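Local structure of arginine--tRNA ligase (Campylobacter jejuni, 3FNR) at residues A[38-43]-A[75-80]; A[81-86]-A[139-144]; A[341-346]-A[408-413]; A[378-383]-A[433-438]. The protein catalyses the ATP-dependent attachment of L-arginine to tRNA(Arg), releasing AMP and diphosphate. The protein carries 1 engineered substitution. All blocks are in the same frame, centred on the assembly; numbering follows the deposited sequence.

How the contacts relate
The four contacts illustrate how a class I synthetase divides its work between domains. Contacts 1 and 2 lie in the catalytic domain, their centres about 9 Å apart, and they touch: strand 69-76 is followed by helix 80-98, and Pro41 and Thr42 of the HIGH-region loop pack on Leu86. Contacts 3 and 4 belong to the DALR anticodon-binding domain, about 12 Å apart between centres, and their segments alternate along the chain, so that helices 336-353, 371-381, 398-416 and 425-445 are tied together; Asn409 and Glu379 probably hydrogen-bond between them. The two pairs follow each other in sequence and stand 43 to 51 Å apart between centres, on opposite sides of the molecule, as expected for separate catalytic and anticodon-binding ends.

Contact 1 of 4, residues A[38-43]-A[75-80]; sequences SANPTG and YVNDAG. With SO4 (sulfate ion), chain E.
Pro41 packs on Val76 where the HIGH region of this class I synthetase, in the loop after strand 31-35, runs past the end of strand 69-76, its parallel neighbour in the Rossmann-type catalytic fold. The close-packed side is built on an apolar pair. Pro41 CG lies 3.7 Å from Val76 CG1, and Leu148 of helix 136-157 touches both side chains; Pro41 CD rests 3.7 Å from Asn77 O. Nearer the sheet, the N-H of Tyr75 points almost straight (171°) at Ser38 OG, 3.0 Å away. That hydroxyl is turned to lie beside its own backbone N (chi1 -62°) and has a second partner in Glu35 OE2.

The other flank, where Asn40 is exposed, is polar and looser. Here the amides of Asn40 and Asn77 meet with their planes 84° apart, Asn40 OD1 standing 3.1 Å from Asn77 ND2. A water bridges the two backbones, though it cannot serve all the acceptors around it at once: Tyr75 O is 2.6 Å from it, while its bond to Ala39 O is weak. Pro41 and Asn77 each centre an inverse gamma turn. The same water accepts from both nitrogens of one residue, Asn77 N at 2.8 Å and Asn77 ND2 at 2.9 Å.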
loop_
_atom_site.group_PDB
_atom_site.type_symbol
_atom_site.label_atom_id
_atom_site.label_comp_id
_atom_site.label_asym_id
_atom_site.label_seq_id
_atom_site.Cartn_x
_atom_site.Cartn_y
_atom_site.Cartn_z
ATOM N N SER A 38 -0.025 -8.834 -3.829
ATOM C CA SER A 38 0.012 -10.133 -4.525
ATOM C C SER A 38 0.088 -11.332 -3.594
ATOM O O SER A 38 0.900 -12.223 -3.796
ATOM C CB SER A 38 1.185 -10.191 -5.510
ATOM O OG SER A 38 1.047 -9.207 -6.520
ATOM N N ALA A 39 -0.744 -11.336 -2.559
ATOM C CA ALA A 39 -0.768 -12.432 -1.604
ATOM C C ALA A 39 -1.556 -13.602 -2.185
ATOM O O ALA A 39 -2.473 -13.401 -2.990
ATOM C CB ALA A 39 -1.388 -11.974 -0.312
ATOM N N ASN A 40 -1.183 -14.815 -1.788
ATOM C CA ASN A 40 -1.906 -16.025 -2.182
ATOM C C ASN A 40 -3.371 -15.975 -1.770
ATOM O O ASN A 40 -3.670 -15.583 -0.646
ATOM C CB ASN A 40 -1.239 -17.245 -1.565
ATOM C CG ASN A 40 0.151 -17.478 -2.111
ATOM O OD1 ASN A 40 0.473 -17.073 -3.232
ATOM N ND2 ASN A 40 0.985 -18.132 -1.322
ATOM N N PRO A 41 -4.294 -16.353 -2.685
ATOM C CA PRO A 41 -5.735 -16.291 -2.398
ATOM C C PRO A 41 -6.204 -17.479 -1.551
ATOM O O PRO A 41 -7.184 -18.156 -1.892
ATOM C CB PRO A 41 -6.364 -16.324 -3.793
ATOM C CG PRO A 41 -5.404 -17.127 -4.606
ATOM C CD PRO A 41 -4.028 -16.852 -4.050
ATOM N N THR A 42 -5.501 -17.707 -0.446
ATOM C CA THR A 42 -5.698 -18.873 0.400
ATOM C C THR A 42 -6.049 -18.464 1.835
ATOM O O THR A 42 -6.047 -19.298 2.753
ATOM C CB THR A 42 -4.427 -19.721 0.427
ATOM O OG1 THR A 42 -3.342 -18.922 0.914
ATOM C CG2 THR A 42 -4.099 -20.243 -0.974
ATOM N N GLY A 43 -6.341 -17.177 2.020
ATOM C CA GLY A 43 -6.642 -16.628 3.340
ATOM C C GLY A 43 -6.767 -15.115 3.367
ATOM O O GLY A 43 -6.504 -14.453 2.358
ATOM N N TYR A 75 -1.054 -9.834 -8.573
ATOM C CA TYR A 75 -0.874 -11.129 -9.189
ATOM C C TYR A 75 -1.497 -12.193 -8.307
ATOM O O TYR A 75 -1.102 -12.349 -7.148
ATOM C CB TYR A 75 0.617 -11.419 -9.362
ATOM C CG TYR A 75 0.924 -12.702 -10.092
ATOM C CD1 TYR A 75 0.788 -12.783 -11.477
ATOM C CD2 TYR A 75 1.367 -13.829 -9.406
ATOM C CE1 TYR A 75 1.078 -13.951 -12.158
ATOM C CE2 TYR A 75 1.650 -15.010 -10.078
ATOM C CZ TYR A 75 1.509 -15.063 -11.454
ATOM O OH TYR A 75 1.813 -16.223 -12.137
ATOM N N VAL A 76 -2.457 -12.925 -8.871
ATOM C CA VAL A 76 -3.165 -13.993 -8.161
ATOM C C VAL A 76 -2.520 -15.348 -8.455
ATOM O O VAL A 76 -2.594 -15.838 -9.573
ATOM C CB VAL A 76 -4.670 -14.037 -8.553
ATOM C CG1 VAL A 76 -5.437 -14.906 -7.599
ATOM C CG2 VAL A 76 -5.280 -12.635 -8.586
ATOM N N ASN A 77 -1.881 -15.944 -7.454
ATOM C CA ASN A 77 -1.266 -17.262 -7.598
ATOM C C ASN A 77 -2.337 -18.338 -7.524
ATOM O O ASN A 77 -2.430 -19.059 -6.531
ATOM C CB ASN A 77 -0.223 -17.514 -6.501
ATOM C CG ASN A 77 1.075 -16.751 -6.724
ATOM O OD1 ASN A 77 1.888 -17.122 -7.568
ATOM N ND2 ASN A 77 1.289 -15.696 -5.937
ATOM N N ASP A 78 -3.141 -18.448 -8.577
ATOM C CA ASP A 78 -4.345 -19.272 -8.520
ATOM C C ASP A 78 -4.282 -20.559 -9.341
ATOM O O ASP A 78 -5.311 -21.056 -9.806
ATOM C CB ASP A 78 -5.583 -18.442 -8.877
ATOM C CG ASP A 78 -5.633 -18.031 -10.342
ATOM O OD1 ASP A 78 -6.734 -17.653 -10.791
ATOM O OD2 ASP A 78 -4.601 -18.076 -11.051
ATOM N N ALA A 79 -3.075 -21.095 -9.510
ATOM C CA ALA A 79 -2.898 -22.393 -10.145
ATOM C C ALA A 79 -3.573 -23.455 -9.290
ATOM O O ALA A 79 -3.602 -23.329 -8.066
ATOM C CB ALA A 79 -1.428 -22.711 -10.298
ATOM N N GLY A 80 -4.120 -24.485 -9.945
ATOM C CA GLY A 80 -4.756 -25.616 -9.265
ATOM C C GLY A 80 -3.836 -26.265 -8.247
ATOM O O GLY A 80 -4.270 -26.651 -7.167
HETATM S S SO4 E . -4.399 -25.580 -13.234
HETATM O O1 SO4 E . -4.671 -26.079 -14.580
HETATM O O2 SO4 E . -5.666 -25.334 -12.550
HETATM O O3 SO4 E . -3.612 -26.563 -12.490
HETATM O O4 SO4 E . -3.644 -24.334 -13.321
HETATM O O HOH W 1 -1.150 -14.273 -5.370
#

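Contact 2 of 4, residues A[81-86]-A[139-144]; sequences NQIYLL and LADWAK
Ile83 reaches over Ala140 with its longer branch, and its conformation decides what it meets. CG1 takes the crowded position between backbone N and carbonyl carbon (chi1 67°), and the extended second torsion then carries CD1 forward. That methyl ends 3.8 Å from Ala140 CB, 3.8 Å from Lys144 CG and 3.4 Å from Asp141 OD1, an oxygen whose charge is answered by a salt bridge to Arg169. The backbone joins in: Ala140 CB sits 3.3 Å from Ile83 O.

This is a near-perpendicular crossing of two catalytic-domain helices, 80-98 and 136-157, whose short segments stand at 89° with axes 8.3 Å apart. Ala140 and Ala143, with only a methyl each, are consistent with so close an approach. The first helix is kinked here, where the amides of Leu85 and Leu86 make no helical hydrogen bond.

Leu86 has CG anti to the backbone N (chi1 -180°), and its CD2 touches Ala143 CB at 3.8 Å and Lys144 N at 3.7 Å. Lys144 also starts with CG between N and the carbonyl carbon; its chain bends at the second and fourth torsions, so NZ turns back to make a weak bond, 3.5 Å, to Asp141 O.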
loop_
_atom_site.group_PDB
_atom_site.type_symbol
_atom_site.label_atom_id
_atom_site.label_comp_id
_atom_site.label_asym_id
_atom_site.label_seq_id
_atom_site.Cartn_x
_atom_site.Cartn_y
_atom_site.Cartn_z
ATOM N N ASN A 81 -2.555 -26.343 -8.594
ATOM C CA ASN A 81 -1.515 -26.909 -7.736
ATOM C C ASN A 81 -1.186 -26.021 -6.529
ATOM O O ASN A 81 -0.692 -26.503 -5.508
ATOM C CB ASN A 81 -0.243 -27.175 -8.558
ATOM C CG ASN A 81 -0.528 -27.924 -9.866
ATOM O OD1 ASN A 81 -0.419 -29.152 -9.927
ATOM N ND2 ASN A 81 -0.894 -27.181 -10.916
ATOM N N GLN A 82 -1.461 -24.724 -6.663
ATOM C CA GLN A 82 -1.230 -23.753 -5.596
ATOM C C GLN A 82 -2.399 -23.709 -4.602
ATOM O O GLN A 82 -2.188 -23.646 -3.390
ATOM C CB GLN A 82 -0.988 -22.358 -6.191
ATOM C CG GLN A 82 0.268 -22.231 -7.052
ATOM C CD GLN A 82 1.477 -21.745 -6.276
ATOM O OE1 GLN A 82 1.959 -22.415 -5.360
ATOM N NE2 GLN A 82 1.982 -20.574 -6.650
ATOM N N ILE A 83 -3.622 -23.756 -5.131
ATOM C CA ILE A 83 -4.845 -23.609 -4.336
ATOM C C ILE A 83 -5.474 -24.931 -3.888
ATOM O O ILE A 83 -6.529 -24.921 -3.242
ATOM C CB ILE A 83 -5.933 -22.789 -5.092
ATOM C CG1 ILE A 83 -6.440 -23.558 -6.323
ATOM C CG2 ILE A 83 -5.418 -21.379 -5.435
ATOM C CD1 ILE A 83 -7.671 -22.955 -6.992
ATOM N N TYR A 84 -4.838 -26.053 -4.236
ATOM C CA TYR A 84 -5.344 -27.388 -3.888
ATOM C C TYR A 84 -5.544 -27.544 -2.381
ATOM O O TYR A 84 -6.619 -27.966 -1.943
ATOM C CB TYR A 84 -4.424 -28.496 -4.428
ATOM C CG TYR A 84 -4.965 -29.908 -4.250
ATOM C CD1 TYR A 84 -5.904 -30.437 -5.144
ATOM C CD2 TYR A 84 -4.533 -30.718 -3.193
ATOM C CE1 TYR A 84 -6.402 -31.737 -4.988
ATOM C CE2 TYR A 84 -5.029 -32.013 -3.024
ATOM C CZ TYR A 84 -5.963 -32.515 -3.924
ATOM O OH TYR A 84 -6.449 -33.794 -3.761
ATOM N N LEU A 85 -4.518 -27.173 -1.609
ATOM C CA LEU A 85 -4.543 -27.253 -0.146
ATOM C C LEU A 85 -5.702 -26.464 0.481
ATOM O O LEU A 85 -6.266 -26.888 1.489
ATOM C CB LEU A 85 -3.206 -26.781 0.449
ATOM C CG LEU A 85 -2.512 -27.617 1.539
ATOM C CD1 LEU A 85 -1.331 -26.868 2.154
ATOM C CD2 LEU A 85 -3.452 -28.101 2.636
ATOM N N LEU A 86 -6.049 -25.325 -0.113
ATOM C CA LEU A 86 -7.209 -24.552 0.330
ATOM C C LEU A 86 -8.518 -25.334 0.144
ATOM O O LEU A 86 -9.376 -25.318 1.022
ATOM C CB LEU A 86 -7.274 -23.203 -0.394
ATOM C CG LEU A 86 -8.429 -22.270 -0.034
ATOM C CD1 LEU A 86 -8.197 -21.635 1.340
ATOM C CD2 LEU A 86 -8.610 -21.212 -1.116
ATOM N N LEU A 139 -13.924 -27.216 -5.382
ATOM C CA LEU A 139 -14.103 -26.519 -4.112
ATOM C C LEU A 139 -13.075 -25.395 -3.996
ATOM O O LEU A 139 -13.416 -24.280 -3.604
ATOM C CB LEU A 139 -13.943 -27.499 -2.936
ATOM C CG LEU A 139 -14.842 -27.444 -1.691
ATOM C CD1 LEU A 139 -14.154 -28.163 -0.540
ATOM C CD2 LEU A 139 -15.237 -26.028 -1.268
ATOM N N ALA A 140 -11.828 -25.712 -4.349
ATOM C CA ALA A 140 -10.718 -24.764 -4.350
ATOM C C ALA A 140 -10.937 -23.568 -5.277
ATOM O O ALA A 140 -10.610 -22.449 -4.901
ATOM C CB ALA A 140 -9.426 -25.467 -4.687
ATOM N N ASP A 141 -11.488 -23.807 -6.468
ATOM C CA ASP A 141 -11.815 -22.728 -7.413
ATOM C C ASP A 141 -12.852 -21.758 -6.851
ATOM O O ASP A 141 -12.704 -20.535 -6.975
ATOM C CB ASP A 141 -12.328 -23.292 -8.743
ATOM C CG ASP A 141 -11.235 -23.950 -9.571
ATOM O OD1 ASP A 141 -10.034 -23.740 -9.284
ATOM O OD2 ASP A 141 -11.584 -24.691 -10.518
ATOM N N TRP A 142 -13.898 -22.326 -6.245
ATOM C CA TRP A 142 -14.963 -21.564 -5.589
ATOM C C TRP A 142 -14.403 -20.812 -4.387
ATOM O O TRP A 142 -14.764 -19.659 -4.146
ATOM C CB TRP A 142 -16.091 -22.500 -5.134
ATOM C CG TRP A 142 -17.145 -21.830 -4.276
ATOM C CD1 TRP A 142 -18.246 -21.148 -4.713
ATOM C CD2 TRP A 142 -17.191 -21.791 -2.841
ATOM N NE1 TRP A 142 -18.973 -20.680 -3.641
ATOM C CE2 TRP A 142 -18.349 -21.060 -2.480
ATOM C CE3 TRP A 142 -16.368 -22.302 -1.827
ATOM C CZ2 TRP A 142 -18.703 -20.826 -1.145
ATOM C CZ3 TRP A 142 -16.717 -22.066 -0.500
ATOM C CH2 TRP A 142 -17.876 -21.332 -0.174
ATOM N N ALA A 143 -13.538 -21.490 -3.641
ATOM C CA ALA A 143 -12.951 -20.957 -2.419
ATOM C C ALA A 143 -12.003 -19.800 -2.682
ATOM O O ALA A 143 -12.115 -18.763 -2.035
ATOM C CB ALA A 143 -12.233 -22.040 -1.674
ATOM N N LYS A 144 -11.083 -19.984 -3.633
ATOM C CA LYS A 144 -10.067 -18.979 -3.935
ATOM C C LYS A 144 -10.704 -17.689 -4.434
ATOM O O LYS A 144 -10.152 -16.606 -4.229
ATOM C CB LYS A 144 -9.005 -19.513 -4.917
ATOM C CG LYS A 144 -9.450 -19.703 -6.371
ATOM C CD LYS A 144 -9.054 -18.534 -7.272
ATOM C CE LYS A 144 -9.212 -18.895 -8.748
ATOM N NZ LYS A 144 -10.613 -18.874 -9.226
#

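Contact 3 of 4, residues A[341-346]-A[408-413]; sequences NYAHAR and ANFHKF
Arg346 grips the imidazole of His411 side-on, two nitrogens converging on one acceptor: NH2 lies 3.1 Å and NE 3.3 Å from His411 ND1. Guanidinium and ring are nearly coplanar, 9° apart, and both donors lie close to the ring plane, which would fix the rotation of the ring, together with the bond from NE2. That other nitrogen, NE2, is hydrogen-bonded to Tyr339 O, which is consistent with a neutral ring carrying its proton there and leaving ND1 to accept. Arg346 NH2 is also shared with Asn415 OD1.

Outward from this polar group, the aliphatic part of the arginine becomes packing material. Its CD lies 3.5 Å above one face of the Tyr342 ring, offset toward the rim. Tyr342 also brings CD2 to 3.4 Å from His411 CE1; the two rings, their planes 29° apart, are so offset that there is little stacking. Arg346 CB meets the edge of Phe410, whose CD2 touches Ala343 CB at 3.6 Å and whose CE2 comes within 3.4 Å of Ala343 O.

The short segments of helices 336-353 and 398-416 cross at 44°, their axes 9.5 Å apart, within the helical DALR anticodon-binding domain. Helix 425-445 closes the apolar side, with Ile439 against Ala343 and Phe432 edge-to-face on Phe410.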
loop_
_atom_site.group_PDB
_atom_site.type_symbol
_atom_site.label_atom_id
_atom_site.label_comp_id
_atom_site.label_asym_id
_atom_site.label_seq_id
_atom_site.Cartn_x
_atom_site.Cartn_y
_atom_site.Cartn_z
ATOM N N ASN A 341 -5.107 15.823 13.140
ATOM C CA ASN A 341 -6.557 16.051 13.014
ATOM C C ASN A 341 -7.051 17.178 13.917
ATOM O O ASN A 341 -7.928 17.958 13.526
ATOM C CB ASN A 341 -7.366 14.774 13.321
ATOM C CG ASN A 341 -7.732 13.975 12.073
ATOM O OD1 ASN A 341 -7.955 14.532 10.996
ATOM N ND2 ASN A 341 -7.830 12.657 12.226
ATOM N N TYR A 342 -6.490 17.253 15.122
ATOM C CA TYR A 342 -6.840 18.298 16.084
ATOM C C TYR A 342 -6.525 19.694 15.538
ATOM O O TYR A 342 -7.321 20.608 15.715
ATOM C CB TYR A 342 -6.163 18.068 17.442
ATOM C CG TYR A 342 -6.700 18.960 18.545
ATOM C CD1 TYR A 342 -8.068 19.223 18.651
ATOM C CD2 TYR A 342 -5.843 19.536 19.485
ATOM C CE1 TYR A 342 -8.565 20.050 19.648
ATOM C CE2 TYR A 342 -6.332 20.364 20.491
ATOM C CZ TYR A 342 -7.696 20.612 20.564
ATOM O OH TYR A 342 -8.196 21.423 21.555
ATOM N N ALA A 343 -5.392 19.830 14.845
ATOM C CA ALA A 343 -5.031 21.074 14.168
ATOM C C ALA A 343 -6.103 21.487 13.167
ATOM O O ALA A 343 -6.575 22.627 13.192
ATOM C CB ALA A 343 -3.685 20.930 13.487
ATOM N N HIS A 344 -6.504 20.538 12.323
ATOM C CA HIS A 344 -7.522 20.749 11.304
ATOM C C HIS A 344 -8.887 21.113 11.911
ATOM O O HIS A 344 -9.552 22.039 11.437
ATOM C CB HIS A 344 -7.642 19.496 10.421
ATOM C CG HIS A 344 -8.507 19.690 9.217
ATOM N ND1 HIS A 344 -9.852 19.398 9.216
ATOM C CD2 HIS A 344 -8.226 20.178 7.986
ATOM C CE1 HIS A 344 -10.361 19.684 8.030
ATOM N NE2 HIS A 344 -9.395 20.158 7.265
ATOM N N ALA A 345 -9.283 20.384 12.957
ATOM C CA ALA A 345 -10.543 20.619 13.671
ATOM C C ALA A 345 -10.558 21.965 14.407
ATOM O O ALA A 345 -11.582 22.646 14.445
ATOM C CB ALA A 345 -10.816 19.486 14.645
ATOM N N ARG A 346 -9.416 22.337 14.981
ATOM C CA ARG A 346 -9.258 23.610 15.674
ATOM C C ARG A 346 -9.492 24.792 14.730
ATOM O O ARG A 346 -10.114 25.788 15.119
ATOM C CB ARG A 346 -7.877 23.678 16.330
ATOM C CG ARG A 346 -7.859 24.421 17.638
ATOM C CD ARG A 346 -7.236 23.642 18.777
ATOM N NE ARG A 346 -5.784 23.770 18.874
ATOM C CZ ARG A 346 -5.137 24.736 19.526
ATOM N NH1 ARG A 346 -5.795 25.708 20.147
ATOM N NH2 ARG A 346 -3.811 24.731 19.552
ATOM N N ALA A 408 2.340 20.748 14.773
ATOM C CA ALA A 408 3.043 21.272 15.939
ATOM C C ALA A 408 3.131 22.796 15.872
ATOM O O ALA A 408 2.753 23.482 16.819
ATOM C CB ALA A 408 4.440 20.670 16.036
ATOM N N ASN A 409 3.612 23.304 14.738
ATOM C CA ASN A 409 3.758 24.730 14.512
ATOM C C ASN A 409 2.437 25.477 14.495
ATOM O O ASN A 409 2.358 26.567 15.053
ATOM C CB ASN A 409 4.542 24.988 13.236
ATOM C CG ASN A 409 5.964 24.517 13.341
ATOM O OD1 ASN A 409 6.569 24.574 14.407
ATOM N ND2 ASN A 409 6.505 24.025 12.239
ATOM N N PHE A 410 1.403 24.892 13.885
ATOM C CA PHE A 410 0.069 25.489 13.951
ATOM C C PHE A 410 -0.418 25.622 15.386
ATOM O O PHE A 410 -0.811 26.708 15.803
ATOM C CB PHE A 410 -0.992 24.712 13.167
ATOM C CG PHE A 410 -2.397 25.143 13.507
ATOM C CD1 PHE A 410 -2.898 26.339 13.020
ATOM C CD2 PHE A 410 -3.199 24.376 14.354
ATOM C CE1 PHE A 410 -4.179 26.769 13.356
ATOM C CE2 PHE A 410 -4.479 24.791 14.697
ATOM C CZ PHE A 410 -4.968 25.989 14.204
ATOM N N HIS A 411 -0.418 24.507 16.116
ATOM C CA HIS A 411 -0.915 24.465 17.480
ATOM C C HIS A 411 -0.248 25.534 18.323
ATOM O O HIS A 411 -0.932 26.297 18.995
ATOM C CB HIS A 411 -0.705 23.078 18.104
ATOM C CG HIS A 411 -1.722 22.059 17.679
ATOM N ND1 HIS A 411 -3.075 22.236 17.866
ATOM C CD2 HIS A 411 -1.582 20.845 17.092
ATOM C CE1 HIS A 411 -3.726 21.180 17.411
ATOM N NE2 HIS A 411 -2.843 20.321 16.933
ATOM N N LYS A 412 1.079 25.599 18.245
ATOM C CA LYS A 412 1.858 26.564 18.991
ATOM C C LYS A 412 1.491 27.996 18.578
ATOM O O LYS A 412 1.269 28.847 19.435
ATOM C CB LYS A 412 3.353 26.296 18.823
ATOM C CG LYS A 412 4.203 27.011 19.857
ATOM C CD LYS A 412 5.600 27.334 19.344
ATOM C CE LYS A 412 6.479 27.904 20.462
ATOM N NZ LYS A 412 5.844 29.053 21.172
ATOM N N PHE A 413 1.382 28.247 17.277
ATOM C CA PHE A 413 0.948 29.559 16.798
ATOM C C PHE A 413 -0.418 29.974 17.345
ATOM O O PHE A 413 -0.565 31.080 17.864
ATOM C CB PHE A 413 0.939 29.632 15.272
ATOM C CG PHE A 413 0.582 30.993 14.735
ATOM C CD1 PHE A 413 -0.699 31.261 14.262
ATOM C CD2 PHE A 413 1.530 32.011 14.714
ATOM C CE1 PHE A 413 -1.022 32.526 13.778
ATOM C CE2 PHE A 413 1.221 33.272 14.225
ATOM C CZ PHE A 413 -0.043 33.537 13.758
#

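Contact 4 of 4, residues A[378-383]-A[433-438]; sequences FEALNL and SLVALS
The flat group at the centre of the meeting between Ala380 and Ser438 is a peptide carbonyl, since no aromatic ring of either segment takes part. Ser438 OG donates to Ala380 O over 2.7 Å from above the carbonyl plane, 36° out of it, with a C=O...donor angle of 115°. The hydroxyl is aimed by its first torsion (chi1 -64°), which sets OG beside the backbone N of Ser438. A buried serine thus spends its proton on a main-chain carbonyl of helix 371-381.

Around this bond the contact is apolar. Ala380 CB points into the partner helix, 3.9 Å from Leu434 CG and 3.8 Å from Ser438 OG. Leu381 and Leu434 cross at about a right angle, CD2 to CD2 at 3.7 Å. Further along the chain, Leu383 CD2 lies 3.7 Å from Ser438 O, so Leu383, which opens helix 383-393, also touches helix 425-445.

These helices belong to the bundle of the DALR anticodon-binding domain. Helix 5-17 packs over the leucine pair through Leu8 and Leu11 on Leu381 and Ala15 on Leu434; Tyr402 of helix 398-416 touches Leu383 and Ser438, and Ile347 of helix 336-353 touches Val435.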
loop_
_atom_site.group_PDB
_atom_site.type_symbol
_atom_site.label_atom_id
_atom_site.label_comp_id
_atom_site.label_asym_id
_atom_site.label_seq_id
_atom_site.Cartn_x
_atom_site.Cartn_y
_atom_site.Cartn_z
ATOM N N PHE A 378 4.583 29.910 4.873
ATOM C CA PHE A 378 5.561 29.247 4.016
ATOM C C PHE A 378 5.422 27.736 4.112
ATOM O O PHE A 378 5.396 27.055 3.087
ATOM C CB PHE A 378 6.999 29.634 4.366
ATOM C CG PHE A 378 8.030 28.913 3.524
ATOM C CD1 PHE A 378 8.332 29.360 2.238
ATOM C CD2 PHE A 378 8.675 27.771 4.003
ATOM C CE1 PHE A 378 9.270 28.690 1.446
ATOM C CE2 PHE A 378 9.612 27.091 3.221
ATOM C CZ PHE A 378 9.912 27.556 1.939
ATOM N N GLU A 379 5.339 27.237 5.345
ATOM C CA GLU A 379 5.222 25.811 5.621
ATOM C C GLU A 379 3.987 25.228 4.939
ATOM O O GLU A 379 4.059 24.157 4.338
ATOM C CB GLU A 379 5.176 25.563 7.134
ATOM C CG GLU A 379 5.479 24.122 7.553
ATOM C CD GLU A 379 5.587 23.945 9.066
ATOM O OE1 GLU A 379 6.186 22.943 9.511
ATOM O OE2 GLU A 379 5.085 24.808 9.816
ATOM N N ALA A 380 2.867 25.947 5.011
ATOM C CA ALA A 380 1.636 25.515 4.348
ATOM C C ALA A 380 1.859 25.352 2.846
ATOM O O ALA A 380 1.529 24.307 2.280
ATOM C CB ALA A 380 0.487 26.493 4.623
ATOM N N LEU A 381 2.467 26.362 2.222
ATOM C CA LEU A 381 2.678 26.374 0.774
ATOM C C LEU A 381 3.781 25.424 0.296
ATOM O O LEU A 381 3.795 25.028 -0.868
ATOM C CB LEU A 381 2.944 27.802 0.284
ATOM C CG LEU A 381 1.756 28.749 0.464
ATOM C CD1 LEU A 381 2.186 30.191 0.274
ATOM C CD2 LEU A 381 0.620 28.392 -0.495
ATOM N N ASN A 382 4.678 25.052 1.208
ATOM C CA ASN A 382 5.808 24.170 0.921
ATOM C C ASN A 382 5.420 22.705 0.647
ATOM O O ASN A 382 6.290 21.901 0.320
ATOM C CB ASN A 382 6.797 24.213 2.089
ATOM C CG ASN A 382 8.156 23.594 1.749
ATOM O OD1 ASN A 382 8.687 22.775 2.509
ATOM N ND2 ASN A 382 8.714 23.975 0.608
ATOM N N LEU A 383 4.135 22.362 0.793
ATOM C CA LEU A 383 3.653 20.991 0.552
ATOM C C LEU A 383 4.027 20.477 -0.840
ATOM O O LEU A 383 4.505 19.356 -0.962
ATOM C CB LEU A 383 2.137 20.876 0.784
ATOM C CG LEU A 383 1.466 19.506 0.578
ATOM C CD1 LEU A 383 2.071 18.426 1.452
ATOM C CD2 LEU A 383 -0.027 19.586 0.804
ATOM N N SER A 433 -6.878 28.836 7.002
ATOM C CA SER A 433 -7.588 28.139 5.927
ATOM C C SER A 433 -6.609 27.430 5.012
ATOM O O SER A 433 -6.910 26.367 4.471
ATOM C CB SER A 433 -8.463 29.095 5.118
ATOM O OG SER A 433 -7.678 29.898 4.261
ATOM N N LEU A 434 -5.425 28.015 4.872
ATOM C CA LEU A 434 -4.372 27.414 4.081
ATOM C C LEU A 434 -3.689 26.236 4.791
ATOM O O LEU A 434 -3.338 25.247 4.148
ATOM C CB LEU A 434 -3.364 28.483 3.692
ATOM C CG LEU A 434 -2.387 28.136 2.581
ATOM C CD1 LEU A 434 -3.098 27.907 1.248
ATOM C CD2 LEU A 434 -1.441 29.280 2.489
ATOM N N VAL A 435 -3.504 26.347 6.104
ATOM C CA VAL A 435 -2.988 25.243 6.932
ATOM C C VAL A 435 -3.951 24.047 6.902
ATOM O O VAL A 435 -3.532 22.907 6.710
ATOM C CB VAL A 435 -2.721 25.695 8.394
ATOM C CG1 VAL A 435 -2.218 24.542 9.260
ATOM C CG2 VAL A 435 -1.708 26.853 8.421
ATOM N N ALA A 436 -5.243 24.322 7.062
ATOM C CA ALA A 436 -6.269 23.293 6.967
ATOM C C ALA A 436 -6.222 22.579 5.611
ATOM O O ALA A 436 -6.411 21.365 5.545
ATOM C CB ALA A 436 -7.649 23.892 7.210
ATOM N N LEU A 437 -5.937 23.336 4.553
ATOM C CA LEU A 437 -5.899 22.803 3.198
ATOM C C LEU A 437 -4.709 21.872 2.969
ATOM O O LEU A 437 -4.867 20.825 2.345
ATOM C CB LEU A 437 -5.919 23.937 2.166
ATOM C CG LEU A 437 -5.850 23.577 0.673
ATOM C CD1 LEU A 437 -7.027 22.700 0.230
ATOM C CD2 LEU A 437 -5.739 24.821 -0.180
ATOM N N SER A 438 -3.540 22.249 3.488
ATOM C CA SER A 438 -2.347 21.402 3.434
ATOM C C SER A 438 -2.521 20.111 4.231
ATOM O O SER A 438 -2.076 19.051 3.793
ATOM C CB SER A 438 -1.130 22.159 3.944
ATOM O OG SER A 438 -0.844 23.251 3.089
#